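Local coordinates for protein DraIII (Deinococcus radiophilus, PDB 4L0K) that acts as a type II restriction endonuclease, cutting DNA at a specific recognition sequence, probably through a nuclease module of the His-Me finger type, at residues A49-I52 with V53-A56; L81-D84 with I85-E88; Q95-P98 with E99-L103. All blocks are in the same frame, centred on the assembly; numbering follows the deposited sequence.

Interaction 1 (A49-I52 with V53-A56); sequences AAKI and VRDA
The middle of helix 46-57 forms this contact, in which K51 and R54 run side by side along one flank and point the same way, while regular i to i+4 bonding joins the backbones. K51 CG lies over one face of the R54 guanidinium, 3.7 Å from R54 NH2. The two like charges are also near each other, K51 NZ being 4.9 Å from R54 NH2, and D55 probably offsets part of any repulsion. R54 reaches that acid by sending CG anti to its backbone N (chi1 176°) and then bending at the next two torsions. The bridge from R54 NH1 to D55 OD1 is 2.7 Å long; the oxygen is met on its syn side and lies close to the guanidinium plane, at its edge. The other oxygen, D55 OD2, is hydrogen-bonded to T181 OG1, so one carboxylate links the helix to the antiparallel pair of strands 179-183 and 194-198, in a family assigned to the His-Me finger clan. Four consecutive i+4 to i hydrogen bonds underlie these side chains. V53 N donates to A49 O at 3.0 Å, and R54 N, D55 N and A56 N follow with A50 O, K51 O and I52 O, each at 2.9 Å. On the buried flank, I52 packs against L41 of helix 39-44 and against L122 and T123 of helix 112-126, which also receives A56 through V118 and A119. V53 turns to the loop residues F35 and L38, and the carbonyl oxygen of A56 is hydrogen-bonded to H189 NE2.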
loop_
_atom_site.group_PDB
_atom_site.type_symbol
_atom_site.label_atom_id
_atom_site.label_comp_id
_atom_site.label_asym_id
_atom_site.label_seq_id
_atom_site.Cartn_x
_atom_site.Cartn_y
_atom_site.Cartn_z
ATOM N N ALA A 49 11.466 -1.421 -22.048
ATOM C CA ALA A 49 10.555 -1.987 -23.054
ATOM C C ALA A 49 9.763 -3.158 -22.476
ATOM O O ALA A 49 8.526 -3.218 -22.619
ATOM C CB ALA A 49 11.325 -2.440 -24.292
ATOM N N ALA A 50 10.468 -4.070 -21.799
ATOM C CA ALA A 50 9.809 -5.258 -21.236
ATOM C C ALA A 50 8.825 -4.888 -20.130
ATOM O O ALA A 50 7.758 -5.481 -20.026
ATOM C CB ALA A 50 10.824 -6.289 -20.739
ATOM N N LYS A 51 9.179 -3.900 -19.311
ATOM C CA LYS A 51 8.264 -3.454 -18.264
ATOM C C LYS A 51 7.014 -2.792 -18.848
ATOM O O LYS A 51 5.916 -2.995 -18.344
ATOM C CB LYS A 51 8.955 -2.544 -17.238
ATOM C CG LYS A 51 9.644 -3.314 -16.102
ATOM C CD LYS A 51 10.213 -2.386 -15.028
ATOM C CE LYS A 51 11.731 -2.264 -15.116
ATOM N NZ LYS A 51 12.419 -3.373 -14.395
ATOM N N ILE A 52 7.180 -2.013 -19.912
ATOM C CA ILE A 52 6.020 -1.456 -20.623
ATOM C C ILE A 52 5.096 -2.575 -21.150
ATOM O O ILE A 52 3.893 -2.581 -20.860
ATOM C CB ILE A 52 6.436 -0.495 -21.767
ATOM C CG1 ILE A 52 6.892 0.834 -21.168
ATOM C CG2 ILE A 52 5.274 -0.283 -22.747
ATOM C CD1 ILE A 52 7.663 1.722 -22.122
ATOM N N VAL A 53 5.653 -3.527 -21.898
ATOM C CA VAL A 53 4.837 -4.674 -22.323
ATOM C C VAL A 53 4.126 -5.376 -21.148
ATOM O O VAL A 53 2.911 -5.526 -21.170
ATOM C CB VAL A 53 5.631 -5.708 -23.173
ATOM C CG1 VAL A 53 4.813 -6.988 -23.368
ATOM C CG2 VAL A 53 6.001 -5.108 -24.510
ATOM N N ARG A 54 4.874 -5.763 -20.118
ATOM C CA ARG A 54 4.283 -6.420 -18.932
ATOM C C ARG A 54 3.156 -5.619 -18.259
ATOM O O ARG A 54 2.077 -6.154 -18.006
ATOM C CB ARG A 54 5.374 -6.763 -17.913
ATOM C CG ARG A 54 4.875 -7.372 -16.601
ATOM C CD ARG A 54 4.988 -6.372 -15.441
ATOM N NE ARG A 54 6.306 -6.408 -14.819
ATOM C CZ ARG A 54 6.870 -5.400 -14.149
ATOM N NH1 ARG A 54 6.259 -4.222 -14.001
ATOM N NH2 ARG A 54 8.075 -5.578 -13.632
ATOM N N ASP A 55 3.405 -4.344 -17.965
ATOM C CA ASP A 55 2.388 -3.506 -17.324
ATOM C C ASP A 55 1.183 -3.304 -18.229
ATOM O O ASP A 55 0.070 -3.194 -17.750
ATOM C CB ASP A 55 2.949 -2.136 -16.907
ATOM C CG ASP A 55 3.913 -2.233 -15.757
ATOM O OD1 ASP A 55 4.062 -3.353 -15.222
ATOM O OD2 ASP A 55 4.494 -1.192 -15.367
ATOM N N ALA A 56 1.406 -3.266 -19.539
ATOM C CA ALA A 56 0.298 -3.095 -20.474
ATOM C C ALA A 56 -0.562 -4.347 -20.608
ATOM O O ALA A 56 -1.782 -4.254 -20.770
ATOM C CB ALA A 56 0.806 -2.674 -21.826
#

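Interaction 2 (L81-D84 with I85-E88); sequences LDDD and ILLE
I85 meets L81 and the D82 carboxylate where the chain enters helix 83-89, D84 lying between cap and I85. The I85 side chain crosses L81 at about a right angle, bringing I85 CG2 to 4.1 Å from L81 CD1. Its other branch passes the acid at the cap: I85 CD1 lies 3.6 Å from D82 OD2. D82 occupies the N-cap, with CG held between backbone N and carbonyl carbon (chi1 75°), a rotation that turns OD1 back over the opening turn. There OD1 accepts from I85 N at 3.1 Å, the donor standing above the carboxylate plane rather than in it, and more weakly from D84 N. L81, just before the cap, also packs its CB against L86 CD2 at 3.9 Å, the apolar pairing across the cap known as a hydrophobic staple. D84 contributes through its backbone, D84 O receiving E88 N at 2.9 Å, while L86 N is bonded to D82 O at 3.1 Å. Outside the turn, L81 touches F18 and F90. A carboxylate at this end of a helix is well placed to interact favourably with the helix dipole, so polar cap and apolar staple together probably favour a helix start here.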
loop_
_atom_site.group_PDB
_atom_site.type_symbol
_atom_site.label_atom_id
_atom_site.label_comp_id
_atom_site.label_asym_id
_atom_site.label_seq_id
_atom_site.Cartn_x
_atom_site.Cartn_y
_atom_site.Cartn_z
ATOM N N LEU A 81 -11.648 -13.448 -19.840
ATOM C CA LEU A 81 -12.408 -14.586 -20.371
ATOM C C LEU A 81 -13.206 -15.307 -19.283
ATOM O O LEU A 81 -12.773 -15.383 -18.125
ATOM C CB LEU A 81 -11.469 -15.550 -21.090
ATOM C CG LEU A 81 -10.701 -14.887 -22.237
ATOM C CD1 LEU A 81 -9.600 -15.791 -22.785
ATOM C CD2 LEU A 81 -11.639 -14.463 -23.358
ATOM N N ASP A 82 -14.385 -15.811 -19.648
ATOM C CA ASP A 82 -15.262 -16.493 -18.685
ATOM C C ASP A 82 -14.672 -17.834 -18.239
ATOM O O ASP A 82 -13.844 -18.406 -18.953
ATOM C CB ASP A 82 -16.678 -16.697 -19.250
ATOM C CG ASP A 82 -16.749 -17.815 -20.273
ATOM O OD1 ASP A 82 -16.577 -18.996 -19.889
ATOM O OD2 ASP A 82 -17.000 -17.517 -21.464
ATOM N N ASP A 83 -15.110 -18.316 -17.072
ATOM C CA ASP A 83 -14.654 -19.592 -16.504
ATOM C C ASP A 83 -14.646 -20.802 -17.473
ATOM O O ASP A 83 -13.722 -21.615 -17.426
ATOM C CB ASP A 83 -15.462 -19.945 -15.250
ATOM C CG ASP A 83 -15.259 -18.951 -14.116
ATOM O OD1 ASP A 83 -16.025 -19.003 -13.127
ATOM O OD2 ASP A 83 -14.339 -18.112 -14.209
ATOM N N ASP A 84 -15.648 -20.926 -18.347
ATOM C CA ASP A 84 -15.726 -22.092 -19.242
ATOM C C ASP A 84 -14.588 -22.076 -20.247
ATOM O O ASP A 84 -14.009 -23.123 -20.560
ATOM C CB ASP A 84 -17.057 -22.152 -20.007
ATOM C CG ASP A 84 -18.266 -21.926 -19.113
ATOM O OD1 ASP A 84 -18.310 -22.536 -18.024
ATOM O OD2 ASP A 84 -19.164 -21.128 -19.497
ATOM N N ILE A 85 -14.285 -20.887 -20.769
ATOM C CA ILE A 85 -13.199 -20.733 -21.735
ATOM C C ILE A 85 -11.825 -20.898 -21.070
ATOM O O ILE A 85 -10.898 -21.464 -21.660
ATOM C CB ILE A 85 -13.304 -19.389 -22.498
ATOM C CG1 ILE A 85 -14.469 -19.448 -23.490
ATOM C CG2 ILE A 85 -11.992 -19.056 -23.219
ATOM C CD1 ILE A 85 -14.755 -18.147 -24.189
ATOM N N LEU A 86 -11.704 -20.413 -19.838
ATOM C CA LEU A 86 -10.477 -20.608 -19.072
ATOM C C LEU A 86 -10.217 -22.107 -18.854
ATOM O O LEU A 86 -9.133 -22.610 -19.170
ATOM C CB LEU A 86 -10.529 -19.849 -17.735
ATOM C CG LEU A 86 -10.513 -18.316 -17.829
ATOM C CD1 LEU A 86 -10.493 -17.687 -16.475
ATOM C CD2 LEU A 86 -9.347 -17.814 -18.660
ATOM N N LEU A 87 -11.222 -22.812 -18.333
ATOM C CA LEU A 87 -11.108 -24.241 -18.078
ATOM C C LEU A 87 -10.844 -25.057 -19.346
ATOM O O LEU A 87 -9.988 -25.941 -19.361
ATOM C CB LEU A 87 -12.363 -24.776 -17.389
ATOM C CG LEU A 87 -12.322 -26.302 -17.257
ATOM C CD1 LEU A 87 -11.259 -26.700 -16.250
ATOM C CD2 LEU A 87 -13.681 -26.903 -16.896
ATOM N N GLU A 88 -11.574 -24.757 -20.411
ATOM C CA GLU A 88 -11.505 -25.595 -21.601
ATOM C C GLU A 88 -10.312 -25.292 -22.505
ATOM O O GLU A 88 -9.733 -26.209 -23.094
ATOM C CB GLU A 88 -12.810 -25.509 -22.396
ATOM C CG GLU A 88 -12.973 -26.593 -23.440
ATOM C CD GLU A 88 -13.002 -26.034 -24.846
ATOM O OE1 GLU A 88 -13.167 -26.824 -25.805
ATOM O OE2 GLU A 88 -12.863 -24.799 -24.993
#

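Interaction 3 (Q95-P98 with E99-L103); sequences QSLP and EITRL
This is a surface contact at the start of helix 99-107, where P98 holds the N-cap position and the loop residues Q95 and L97 lean on R102 and T101. Having no side-chain acceptor, the proline serves the first turn through its carbonyl. P98 O gathers three weak hydrogen bonds, from R102 N at 3.3 Å and from both T101 N and T101 OG1. The threonine hydroxyl also sits against the loop, with T101 OG1 3.2 Å from L97 CB, and the methyl beside it presses on the pyrrolidine ring, where T101 CG2 approaches P98 CG to 3.4 Å. The R102 chain bends at chi3 (80°), which lays the guanidinium beneath Q95. The Q95 amide and that guanidinium are nearly parallel, 17° apart, yet it is the backbone CA of Q95, and not its amide, that stands over the face. The charged end of R102 finds its partner in D83, and M94 touches the same side chain. Q95 CA stands 3.9 Å above the guanidinium plane, over its centre, and Q95 CG lies 3.7 Å from R102 NH2.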
loop_
_atom_site.group_PDB
_atom_site.type_symbol
_atom_site.label_atom_id
_atom_site.label_comp_id
_atom_site.label_asym_id
_atom_site.label_seq_id
_atom_site.Cartn_x
_atom_site.Cartn_y
_atom_site.Cartn_z
ATOM N N GLN A 95 -12.920 -22.153 -10.321
ATOM C CA GLN A 95 -13.669 -22.627 -9.160
ATOM C C GLN A 95 -12.774 -23.282 -8.115
ATOM O O GLN A 95 -13.159 -23.385 -6.951
ATOM C CB GLN A 95 -14.788 -23.579 -9.578
ATOM C CG GLN A 95 -16.004 -22.862 -10.095
ATOM C CD GLN A 95 -16.987 -23.793 -10.757
ATOM O OE1 GLN A 95 -17.594 -24.640 -10.102
ATOM N NE2 GLN A 95 -17.150 -23.646 -12.070
ATOM N N SER A 96 -11.581 -23.711 -8.522
ATOM C CA SER A 96 -10.615 -24.243 -7.564
ATOM C C SER A 96 -10.037 -23.117 -6.700
ATOM O O SER A 96 -10.023 -23.214 -5.471
ATOM C CB SER A 96 -9.498 -25.026 -8.272
ATOM O OG SER A 96 -8.477 -24.178 -8.764
ATOM N N LEU A 97 -9.582 -22.047 -7.352
ATOM C CA LEU A 97 -8.985 -20.902 -6.665
ATOM C C LEU A 97 -9.958 -20.319 -5.651
ATOM O O LEU A 97 -11.166 -20.406 -5.838
ATOM C CB LEU A 97 -8.588 -19.824 -7.678
ATOM C CG LEU A 97 -7.843 -20.313 -8.930
ATOM C CD1 LEU A 97 -7.491 -19.157 -9.854
ATOM C CD2 LEU A 97 -6.589 -21.111 -8.571
ATOM N N PRO A 98 -9.433 -19.744 -4.557
ATOM C CA PRO A 98 -10.310 -19.086 -3.578
ATOM C C PRO A 98 -10.964 -17.820 -4.138
ATOM O O PRO A 98 -10.437 -17.210 -5.075
ATOM C CB PRO A 98 -9.365 -18.746 -2.419
ATOM C CG PRO A 98 -7.998 -18.779 -3.002
ATOM C CD PRO A 98 -8.031 -19.791 -4.102
ATOM N N GLU A 99 -12.101 -17.444 -3.557
ATOM C CA GLU A 99 -12.924 -16.343 -4.047
ATOM C C GLU A 99 -12.126 -15.075 -4.326
ATOM O O GLU A 99 -12.332 -14.406 -5.345
ATOM C CB GLU A 99 -14.035 -16.051 -3.042
ATOM C CG GLU A 99 -14.809 -14.773 -3.301
ATOM C CD GLU A 99 -16.306 -15.014 -3.390
ATOM O OE1 GLU A 99 -16.704 -16.023 -4.018
ATOM O OE2 GLU A 99 -17.081 -14.206 -2.828
ATOM N N ILE A 100 -11.197 -14.767 -3.427
ATOM C CA ILE A 100 -10.433 -13.531 -3.488
ATOM C C ILE A 100 -9.511 -13.470 -4.706
ATOM O O ILE A 100 -9.372 -12.421 -5.334
ATOM C CB ILE A 100 -9.641 -13.307 -2.183
ATOM C CG1 ILE A 100 -10.609 -12.954 -1.057
ATOM C CG2 ILE A 100 -8.595 -12.204 -2.340
ATOM C CD1 ILE A 100 -9.930 -12.755 0.283
ATOM N N THR A 101 -8.890 -14.589 -5.056
ATOM C CA THR A 101 -8.022 -14.581 -6.230
ATOM C C THR A 101 -8.811 -14.498 -7.543
ATOM O O THR A 101 -8.332 -13.912 -8.510
ATOM C CB THR A 101 -7.008 -15.754 -6.229
ATOM O OG1 THR A 101 -7.530 -16.874 -6.958
ATOM C CG2 THR A 101 -6.683 -16.156 -4.800
ATOM N N ARG A 102 -10.022 -15.056 -7.567
ATOM C CA ARG A 102 -10.926 -14.882 -8.711
ATOM C C ARG A 102 -11.314 -13.404 -8.837
ATOM O O ARG A 102 -11.244 -12.813 -9.924
ATOM C CB ARG A 102 -12.191 -15.738 -8.557
ATOM C CG ARG A 102 -11.945 -17.225 -8.327
ATOM C CD ARG A 102 -13.236 -17.937 -7.937
ATOM N NE ARG A 102 -14.074 -18.231 -9.097
ATOM C CZ ARG A 102 -15.213 -18.920 -9.048
ATOM N NH1 ARG A 102 -15.653 -19.393 -7.892
ATOM N NH2 ARG A 102 -15.910 -19.138 -10.158
ATOM N N LEU A 103 -11.710 -12.815 -7.714
ATOM C CA LEU A 103 -12.027 -11.394 -7.664
ATOM C C LEU A 103 -10.895 -10.495 -8.174
ATOM O O LEU A 103 -11.111 -9.638 -9.036
ATOM C CB LEU A 103 -12.443 -10.993 -6.252
ATOM C CG LEU A 103 -13.955 -10.808 -6.094
ATOM C CD1 LEU A 103 -14.722 -11.905 -6.838
ATOM C CD2 LEU A 103 -14.348 -10.768 -4.620
#

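Overall arrangement
Along the chain the three contacts come in series, none enclosing or crossing another, each local and closing no long loop. Interaction 1 lies in helix 46-57, its centre about 7 Å from that of the chain, where it is packed among neighbouring helices. Interactions 2 and 3 lie farther out, their centres about 24 and 25 Å from it, at the starts of the successive helices 83-89 and 99-107. Their centres are about 14 Å apart, and the salt bridge of D83 OD1 with R102 NH2, 3.0 Å long, joins the two helix starts. R106 of the second helix also bridges D83. Interaction 1 touches neither, its nearest atoms being about 14 Å from interaction 2.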